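Local coordinates for protein tumour necrosis factor receptor (Ectromelia virus, PDB 3ON9) that probably sequesters host chemokines through its SECRET domain, a C-terminal beta-sandwich in a poxvirus-encoded tumour necrosis factor receptor, at residues A[7-12]-A[49-54]; A[19-24]-A[56-61]; A[44-49]-A[80-85]. All blocks are in the same frame, centred on the assembly; numbering follows the deposited sequence. Where two conformers were deposited one is given.

Contact 1 of 3, residues A[7-12]-A[49-54]; sequences NSIDVE and PVFIGD
In the core of the SECRET beta-sandwich, Ile9 and Val11 of strand 8-16 meet the ring of Phe51, and Asn7 and Ile9 meet the ring of Pro49, just ahead of strand 51-59. The methyl CG2 of Ile9 lies 3.8 Å from CZ of Phe51, and its branch carbon CB is almost as near to that same CZ, at 3.9 Å. Val11 follows two residues on: its CG2 stands 4.1 Å from CE1 of Phe51. Both methyls approach the ring obliquely, and both side chains cross the phenylalanine at about a right angle. Phe51 reaches this place with CG anti to its carbonyl carbon (chi1 -78°), which starts the ring off toward strand 8-16. In Ile9 it is CG2 that stands anti to the backbone N, while CG1 stands anti to the carbonyl carbon, beside the backbone N, and passes 4.4 Å from CB of Pro49.

The two strands belong to one antiparallel sheet but are not neighbours in it, since strand 62-69 runs between them. The contact therefore bridges over that middle strand on the face turned to the second sheet, where Phe51 also packs on Phe67 and Thr69 of strand 62-69 and on Ile83 of strand 82-89. His44 meets the Phe51 ring with the planes at about 45°.

At the N-terminal end, CG of Pro49 rests against the main chain of Asn7, 4.0 Å from its carbonyl C. The CB of Asn7 points the other way, and its OD1 accepts a hydrogen bond from Thr132 N. Asn7 and Ser8 together face Ala130 in a classic beta bulge, so the strand is irregular just where the proline lies over it, before it settles into the alternation that brings Ile9 and Val11 to the inner face.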
loop_
_atom_site.group_PDB
_atom_site.type_symbol
_atom_site.label_atom_id
_atom_site.label_comp_id
_atom_site.label_asym_id
_atom_site.label_seq_id
_atom_site.Cartn_x
_atom_site.Cartn_y
_atom_site.Cartn_z
ATOM N N ASN A 7 -11.352 2.196 11.432
ATOM C CA ASN A 7 -10.282 2.519 12.372
ATOM C C ASN A 7 -8.969 1.862 11.970
ATOM O O ASN A 7 -8.005 1.888 12.723
ATOM C CB ASN A 7 -10.649 2.135 13.820
ATOM C CG ASN A 7 -11.082 0.687 13.959
ATOM O OD1 ASN A 7 -11.127 -0.049 12.987
ATOM N ND2 ASN A 7 -11.401 0.275 15.179
ATOM N N SER A 8 -8.952 1.267 10.778
ATOM C CA SER A 8 -7.792 0.513 10.319
ATOM C C SER A 8 -7.571 0.748 8.833
ATOM O O SER A 8 -8.517 0.672 8.056
ATOM C CB SER A 8 -8.035 -0.984 10.541
ATOM O OG SER A 8 -6.996 -1.765 9.973
ATOM N N ILE A 9 -6.329 1.036 8.441
ATOM C CA ILE A 9 -5.975 1.113 7.025
ATOM C C ILE A 9 -4.792 0.194 6.775
ATOM O O ILE A 9 -3.801 0.224 7.511
ATOM C CB ILE A 9 -5.588 2.542 6.549
ATOM C CG1 ILE A 9 -6.589 3.585 7.039
ATOM C CG2 ILE A 9 -5.529 2.591 5.020
ATOM C CD1 ILE A 9 -6.209 5.021 6.656
ATOM N N ASP A 10 -4.920 -0.613 5.726
ATOM C CA ASP A 10 -3.921 -1.581 5.317
ATOM C C ASP A 10 -3.596 -1.248 3.871
ATOM O O ASP A 10 -4.495 -1.081 3.052
ATOM C CB ASP A 10 -4.515 -2.994 5.457
ATOM C CG ASP A 10 -3.813 -4.027 4.595
ATOM O OD1 ASP A 10 -2.807 -4.593 5.060
ATOM O OD2 ASP A 10 -4.295 -4.280 3.466
ATOM N N VAL A 11 -2.311 -1.083 3.573
ATOM C CA VAL A 11 -1.866 -0.858 2.211
ATOM C C VAL A 11 -0.885 -1.968 1.867
ATOM O O VAL A 11 0.072 -2.191 2.599
ATOM C CB VAL A 11 -1.191 0.530 2.063
ATOM C CG1 VAL A 11 -0.678 0.717 0.639
ATOM C CG2 VAL A 11 -2.170 1.636 2.426
ATOM N N GLU A 12 -1.149 -2.685 0.775
ATOM C CA GLU A 12 -0.288 -3.772 0.329
ATOM C C GLU A 12 0.164 -3.507 -1.084
ATOM O O GLU A 12 -0.634 -3.102 -1.928
ATOM C CB GLU A 12 -1.038 -5.104 0.333
ATOM C CG GLU A 12 -1.592 -5.512 1.671
ATOM C CD GLU A 12 -2.697 -6.547 1.533
ATOM O OE1 GLU A 12 -2.429 -7.652 1.003
ATOM O OE2 GLU A 12 -3.836 -6.247 1.946
ATOM N N PRO A 49 -6.422 7.366 11.411
ATOM C CA PRO A 49 -5.583 6.262 11.901
ATOM C C PRO A 49 -4.136 6.461 11.484
ATOM O O PRO A 49 -3.886 6.745 10.308
ATOM C CB PRO A 49 -6.164 5.041 11.181
ATOM C CG PRO A 49 -7.622 5.437 10.935
ATOM C CD PRO A 49 -7.542 6.888 10.575
ATOM N N VAL A 50 -3.205 6.324 12.424
ATOM C CA VAL A 50 -1.792 6.627 12.146
ATOM C C VAL A 50 -1.026 5.399 11.651
ATOM O O VAL A 50 -1.169 4.290 12.174
ATOM C CB VAL A 50 -1.080 7.317 13.342
ATOM C CG1 VAL A 50 -1.812 8.603 13.718
ATOM C CG2 VAL A 50 -0.990 6.397 14.528
ATOM N N PHE A 51 -0.227 5.601 10.612
ATOM C CA PHE A 51 0.571 4.504 10.096
ATOM C C PHE A 51 1.747 4.238 11.026
ATOM O O PHE A 51 2.489 5.161 11.377
ATOM C CB PHE A 51 1.024 4.796 8.669
ATOM C CG PHE A 51 -0.059 4.577 7.655
ATOM C CD1 PHE A 51 -0.236 3.326 7.076
ATOM C CD2 PHE A 51 -0.935 5.597 7.323
ATOM C CE1 PHE A 51 -1.254 3.108 6.150
ATOM C CE2 PHE A 51 -1.955 5.393 6.402
ATOM C CZ PHE A 51 -2.123 4.141 5.819
ATOM N N ILE A 52 1.902 2.978 11.433
ATOM C CA ILE A 52 2.875 2.607 12.456
ATOM C C ILE A 52 3.886 1.566 12.023
ATOM O O ILE A 52 4.907 1.383 12.691
ATOM C CB ILE A 52 2.192 2.056 13.732
ATOM C CG1 ILE A 52 1.349 0.819 13.409
ATOM C CG2 ILE A 52 1.362 3.148 14.428
ATOM C CD1 ILE A 52 0.721 0.193 14.630
ATOM N N GLY A 53 3.610 0.867 10.931
ATOM C CA GLY A 53 4.494 -0.216 10.547
ATOM C C GLY A 53 4.510 -0.440 9.060
ATOM O O GLY A 53 3.590 -0.033 8.348
ATOM N N ASP A 54 5.569 -1.089 8.595
ATOM C CA ASP A 54 5.649 -1.481 7.198
ATOM C C ASP A 54 6.491 -2.724 7.028
ATOM O O ASP A 54 7.073 -3.223 7.986
ATOM C CB ASP A 54 6.148 -0.341 6.306
ATOM C CG ASP A 54 7.484 0.216 6.732
ATOM O OD1 ASP A 54 8.270 -0.483 7.416
ATOM O OD2 ASP A 54 7.738 1.377 6.362
#

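Contact 2 of 3, residues A[19-24]-A[56-61]; sequences NKTSCN and YSVVDK
Tyr56 gives its hydroxyl proton to the main-chain carbonyl of Lys20, with OH 2.7 Å from Lys20 O. The C=O...OH angle is 158°, and the hydroxyl oxygen is tilted 22° out of the carbonyl plane. Next to this bond, Thr21 O lies at the edge of the same ring, in its plane and 3.6 Å from CE2. Cys23 arrives further back along the ring: its SG is 3.7 Å from CD2 and sits obliquely to the ring, a sulfur-aromatic contact. CB of Tyr56 points toward the 19-24 loop, and CG, anti to the backbone N (chi1 173°), continues outward from the strand. Two positions along the strand, CB of Val58 packs 4.0 Å from the methyl CG2 of Thr21, the two side chains crossing at about a right angle. A water lies between the backbones, 2.8 Å from Thr21 O and 2.9 Å from Tyr56 O.

Further out, the Cys23 sulfur is joined to Cys160 in a disulfide that ties the loop to the C-terminal tail. Glu37 accepts a hydrogen bond from Asn19 N, while Met15, Val18, Ala63 and Ser65 touch the Tyr56 side chain. Part of the hold on the loop thus comes from its own carbonyls: one takes a phenol proton, and the next meets an aromatic C-H edge, whose slight positive charge probably suits it.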
loop_
_atom_site.group_PDB
_atom_site.type_symbol
_atom_site.label_atom_id
_atom_site.label_comp_id
_atom_site.label_asym_id
_atom_site.label_seq_id
_atom_site.Cartn_x
_atom_site.Cartn_y
_atom_site.Cartn_z
ATOM N N ASN A 19 14.873 -7.348 -7.792
ATOM C CA ASN A 19 16.245 -7.822 -7.807
ATOM C C ASN A 19 16.977 -7.556 -6.500
ATOM O O ASN A 19 18.107 -8.015 -6.321
ATOM C CB ASN A 19 17.012 -7.135 -8.927
ATOM C CG ASN A 19 16.419 -7.410 -10.281
ATOM O OD1 ASN A 19 16.438 -8.546 -10.755
ATOM N ND2 ASN A 19 15.884 -6.372 -10.919
ATOM N N LYS A 20 16.345 -6.799 -5.610
ATOM C CA LYS A 20 16.967 -6.401 -4.350
ATOM C C LYS A 20 16.110 -6.824 -3.173
ATOM O O LYS A 20 14.878 -6.759 -3.238
ATOM C CB LYS A 20 17.150 -4.884 -4.295
ATOM C CG LYS A 20 17.877 -4.270 -5.478
ATOM C CD LYS A 20 19.269 -4.825 -5.634
ATOM C CE LYS A 20 19.972 -4.148 -6.797
ATOM N NZ LYS A 20 21.347 -4.679 -6.979
ATOM N N THR A 21 16.765 -7.245 -2.097
ATOM C CA THR A 21 16.054 -7.654 -0.891
ATOM C C THR A 21 16.239 -6.645 0.235
ATOM O O THR A 21 15.392 -6.531 1.119
ATOM C CB THR A 21 16.470 -9.067 -0.427
ATOM O OG1 THR A 21 17.875 -9.098 -0.136
ATOM C CG2 THR A 21 16.161 -10.091 -1.524
ATOM N N SER A 22 17.343 -5.907 0.200
ATOM C CA SER A 22 17.605 -4.929 1.251
ATOM C C SER A 22 16.834 -3.646 1.028
ATOM O O SER A 22 16.822 -3.100 -0.075
ATOM C CB SER A 22 19.100 -4.627 1.341
ATOM O OG SER A 22 19.801 -5.756 1.833
ATOM N N CYS A 23 16.186 -3.161 2.079
ATOM C CA CYS A 23 15.393 -1.938 1.967
ATOM C C CYS A 23 15.604 -0.996 3.144
ATOM O O CYS A 23 16.150 -1.383 4.186
ATOM C CB CYS A 23 13.898 -2.261 1.809
ATOM S SG CYS A 23 13.165 -3.270 3.130
ATOM N N ASN A 24 15.147 0.241 2.969
ATOM C CA ASN A 24 15.176 1.246 4.026
ATOM C C ASN A 24 13.789 1.850 4.173
ATOM O O ASN A 24 13.098 2.127 3.170
ATOM C CB ASN A 24 16.184 2.350 3.690
ATOM C CG ASN A 24 16.893 2.861 4.915
ATOM O OD1 ASN A 24 17.483 2.083 5.654
ATOM N ND2 ASN A 24 16.836 4.172 5.147
ATOM N N TYR A 56 8.620 -5.400 3.766
ATOM C CA TYR A 56 9.045 -5.689 2.405
ATOM C C TYR A 56 9.789 -7.013 2.498
ATOM O O TYR A 56 10.838 -7.108 3.139
ATOM C CB TYR A 56 9.962 -4.563 1.879
ATOM C CG TYR A 56 10.603 -4.847 0.538
ATOM C CD1 TYR A 56 9.939 -4.554 -0.647
ATOM C CD2 TYR A 56 11.877 -5.398 0.456
ATOM C CE1 TYR A 56 10.524 -4.825 -1.887
ATOM C CE2 TYR A 56 12.466 -5.669 -0.768
ATOM C CZ TYR A 56 11.788 -5.371 -1.936
ATOM O OH TYR A 56 12.382 -5.626 -3.153
ATOM N N SER A 57 9.227 -8.050 1.892
ATOM C CA SER A 57 9.744 -9.398 2.057
ATOM C C SER A 57 9.712 -10.117 0.717
ATOM O O SER A 57 8.731 -10.008 -0.037
ATOM C CB SER A 57 8.912 -10.149 3.103
ATOM O OG SER A 57 9.496 -11.400 3.404
ATOM N N VAL A 58 10.776 -10.859 0.424
ATOM C CA VAL A 58 11.008 -11.382 -0.912
ATOM C C VAL A 58 11.232 -12.898 -0.923
ATOM O O VAL A 58 11.911 -13.455 -0.048
ATOM C CB VAL A 58 12.237 -10.691 -1.570
ATOM C CG1 VAL A 58 12.512 -11.299 -2.939
ATOM C CG2 VAL A 58 12.006 -9.177 -1.683
ATOM N N VAL A 59 10.656 -13.560 -1.923
ATOM C CA VAL A 59 10.959 -14.956 -2.203
ATOM C C VAL A 59 11.344 -14.991 -3.665
ATOM O O VAL A 59 10.521 -14.706 -4.536
ATOM C CB VAL A 59 9.749 -15.861 -1.973
ATOM C CG1 VAL A 59 10.036 -17.286 -2.473
ATOM C CG2 VAL A 59 9.367 -15.857 -0.495
ATOM N N ASP A 60 12.610 -15.307 -3.914
ATOM C CA ASP A 60 13.232 -15.213 -5.232
ATOM C C ASP A 60 13.107 -13.793 -5.799
ATOM O O ASP A 60 13.800 -12.884 -5.338
ATOM C CB ASP A 60 12.713 -16.286 -6.181
ATOM C CG ASP A 60 13.624 -16.501 -7.383
ATOM O OD1 ASP A 60 14.790 -16.056 -7.365
ATOM O OD2 ASP A 60 13.158 -17.122 -8.353
ATOM N N LYS A 61 12.243 -13.598 -6.790
ATOM C CA LYS A 61 12.083 -12.266 -7.373
ATOM C C LYS A 61 10.703 -11.690 -7.079
ATOM O O LYS A 61 10.312 -10.687 -7.670
ATOM C CB LYS A 61 12.329 -12.294 -8.879
ATOM C CG LYS A 61 13.746 -12.688 -9.290
ATOM C CD LYS A 61 13.856 -12.694 -10.810
ATOM C CE LYS A 61 15.302 -12.804 -11.268
ATOM N NZ LYS A 61 15.819 -14.193 -11.133
HETATM O O HOH W 1 13.233 -8.163 1.885
#

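Contact 3 of 3, residues A[44-49]-A[80-85]; sequences HEDCTP and QCKINL
Lys82 NZ is gripped from both segments: it donates to Asp46 OD2 at 2.7 Å, in a salt bridge, and to the main-chain Gln80 O, also at 2.7 Å. Asp46 offers the anti lone pair of OD2, away from its other oxygen, and NZ lies in the carbonyl plane of Gln80. The lysine doubles back to do this: chi3 (-87°) turns CE, and chi4 (-74°) then sets NZ beside the aspartate.

On the main chain, Lys82 N donates to Glu45 O at 3.0 Å, while a water joins Glu45 N to Lys82 O, which it approaches to 2.7 Å. His44 to Cys47 form a type II beta turn, closed by Cys47 N to His44 O, that leads out of strand 38-45. It brings Cys47 SG to Cys81 SG for a disulfide with a torsion of 85° about the S-S bond. Ile83 CD1 tucks in beside it, 3.9 Å from Cys47 SG and 3.8 Å from His44 CB.

A covalent link and an ion pair thus secure the turn to residues 81-82, and sharing the lysine ammonium between a carboxylate and a carbonyl probably favours the charged form of both side chains.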
loop_
_atom_site.group_PDB
_atom_site.type_symbol
_atom_site.label_atom_id
_atom_site.label_comp_id
_atom_site.label_asym_id
_atom_site.label_seq_id
_atom_site.Cartn_x
_atom_site.Cartn_y
_atom_site.Cartn_z
ATOM N N HIS A 44 -1.206 10.232 3.387
ATOM C CA HIS A 44 -2.425 9.863 4.087
ATOM C C HIS A 44 -3.051 11.086 4.729
ATOM O O HIS A 44 -3.487 11.039 5.884
ATOM C CB HIS A 44 -2.084 8.826 5.149
ATOM C CG HIS A 44 -0.934 9.228 6.017
ATOM N ND1 HIS A 44 0.368 8.844 5.770
ATOM C CD2 HIS A 44 -0.893 10.028 7.108
ATOM C CE1 HIS A 44 1.161 9.378 6.686
ATOM N NE2 HIS A 44 0.420 10.097 7.512
ATOM N N GLU A 45 -3.105 12.183 3.977
ATOM C CA GLU A 45 -3.632 13.442 4.503
ATOM C C GLU A 45 -5.089 13.312 4.936
ATOM O O GLU A 45 -5.917 12.775 4.204
ATOM C CB GLU A 45 -3.484 14.578 3.484
ATOM C CG GLU A 45 -4.004 15.922 4.005
ATOM C CD GLU A 45 -3.664 17.092 3.100
ATOM O OE1 GLU A 45 -3.071 16.863 2.033
ATOM O OE2 GLU A 45 -3.988 18.243 3.457
ATOM N N ASP A 46 -5.385 13.815 6.137
ATOM C CA ASP A 46 -6.735 13.824 6.706
ATOM C C ASP A 46 -7.256 12.431 7.078
ATOM O O ASP A 46 -8.448 12.265 7.372
ATOM C CB ASP A 46 -7.726 14.563 5.794
ATOM C CG ASP A 46 -7.442 16.050 5.715
ATOM O OD1 ASP A 46 -7.021 16.625 6.735
ATOM O OD2 ASP A 46 -7.631 16.647 4.639
ATOM N N CYS A 47 -6.365 11.440 7.081
ATOM C CA CYS A 47 -6.703 10.103 7.574
ATOM C C CYS A 47 -6.327 10.064 9.048
ATOM O O CYS A 47 -5.194 10.350 9.399
ATOM C CB CYS A 47 -5.903 9.026 6.835
ATOM S SG CYS A 47 -6.074 9.096 5.049
ATOM N N THR A 48 -7.277 9.707 9.906
ATOM C CA THR A 48 -7.030 9.765 11.345
ATOM C C THR A 48 -6.136 8.611 11.832
ATOM O O THR A 48 -5.187 8.838 12.568
ATOM C CB THR A 48 -8.345 9.806 12.166
ATOM O OG1 THR A 48 -9.302 10.652 11.517
ATOM C CG2 THR A 48 -8.068 10.354 13.572
ATOM N N PRO A 49 -6.422 7.366 11.411
ATOM C CA PRO A 49 -5.583 6.262 11.901
ATOM C C PRO A 49 -4.136 6.461 11.484
ATOM O O PRO A 49 -3.886 6.745 10.308
ATOM C CB PRO A 49 -6.164 5.041 11.181
ATOM C CG PRO A 49 -7.622 5.437 10.935
ATOM C CD PRO A 49 -7.542 6.888 10.575
ATOM N N GLN A 80 -11.741 14.078 5.340
ATOM C CA GLN A 80 -11.809 13.125 4.238
ATOM C C GLN A 80 -10.448 12.482 3.985
ATOM O O GLN A 80 -9.537 13.127 3.487
ATOM C CB GLN A 80 -12.321 13.809 2.966
ATOM C CG GLN A 80 -13.719 14.423 3.080
ATOM C CD GLN A 80 -14.801 13.406 3.439
ATOM O OE1 GLN A 80 -14.930 12.359 2.799
ATOM N NE2 GLN A 80 -15.586 13.720 4.466
ATOM N N CYS A 81 -10.316 11.213 4.354
ATOM C CA CYS A 81 -9.049 10.497 4.236
ATOM C C CYS A 81 -8.626 10.378 2.770
ATOM O O CYS A 81 -9.417 9.971 1.917
ATOM C CB CYS A 81 -9.198 9.112 4.864
ATOM S SG CYS A 81 -7.766 8.010 4.676
ATOM N N LYS A 82 -7.392 10.779 2.477
ATOM C CA LYS A 82 -6.851 10.699 1.123
ATOM C C LYS A 82 -5.570 9.864 1.145
ATOM O O LYS A 82 -4.565 10.277 1.724
ATOM C CB LYS A 82 -6.579 12.116 0.581
ATOM C CG LYS A 82 -7.833 12.995 0.493
ATOM C CD LYS A 82 -7.496 14.485 0.296
ATOM C CE LYS A 82 -7.273 15.191 1.624
ATOM N NZ LYS A 82 -8.554 15.424 2.362
ATOM N N ILE A 83 -5.613 8.681 0.531
ATOM C CA ILE A 83 -4.439 7.817 0.441
ATOM C C ILE A 83 -3.825 7.954 -0.945
ATOM O O ILE A 83 -4.481 7.660 -1.946
ATOM C CB ILE A 83 -4.805 6.344 0.686
ATOM C CG1 ILE A 83 -5.280 6.136 2.128
ATOM C CG2 ILE A 83 -3.626 5.433 0.374
ATOM C CD1 ILE A 83 -4.178 6.272 3.184
ATOM N N ASN A 84 -2.586 8.427 -1.014
ATOM C CA ASN A 84 -1.858 8.467 -2.281
ATOM C C ASN A 84 -0.669 7.541 -2.203
ATOM O O ASN A 84 0.029 7.487 -1.192
ATOM C CB ASN A 84 -1.368 9.881 -2.624
ATOM C CG ASN A 84 -2.504 10.853 -2.886
ATOM O OD1 ASN A 84 -3.581 10.465 -3.365
ATOM N ND2 ASN A 84 -2.264 12.130 -2.589
ATOM N N LEU A 85 -0.419 6.823 -3.283
ATOM C CA LEU A 85 0.655 5.854 -3.309
ATOM C C LEU A 85 1.343 5.954 -4.651
ATOM O O LEU A 85 0.683 5.968 -5.681
ATOM C CB LEU A 85 0.054 4.455 -3.169
ATOM C CG LEU A 85 0.990 3.306 -2.857
ATOM C CD1 LEU A 85 1.617 3.493 -1.459
ATOM C CD2 LEU A 85 0.226 1.987 -2.936
HETATM O O HOH W 2 -2.644 12.073 1.038
HETATM O O HOH W 3 -11.004 16.808 4.614
#

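In the fold
Contacts 1 and 3 lie side by side, their centres about 10 Å apart, and together they join the two sheets of the sandwich near one end. They share Pro49, and their side chains touch: Phe51 CE2 is 3.7 Å from His44 CB, Ile9 CD1 lies 3.9 Å from Cys81 SG, and Val11 CG1 is 3.9 Å from Leu85 CD2. The disulfide of contact 3 thus backs directly onto the apolar packing of contact 1. Contact 2 sits farther along strand 51-59, its centre about 21 Å from that of contact 1, which it adjoins in sequence without other touch. From contact 3 it lies across the chain's centre, nearest atoms about 12 Å apart.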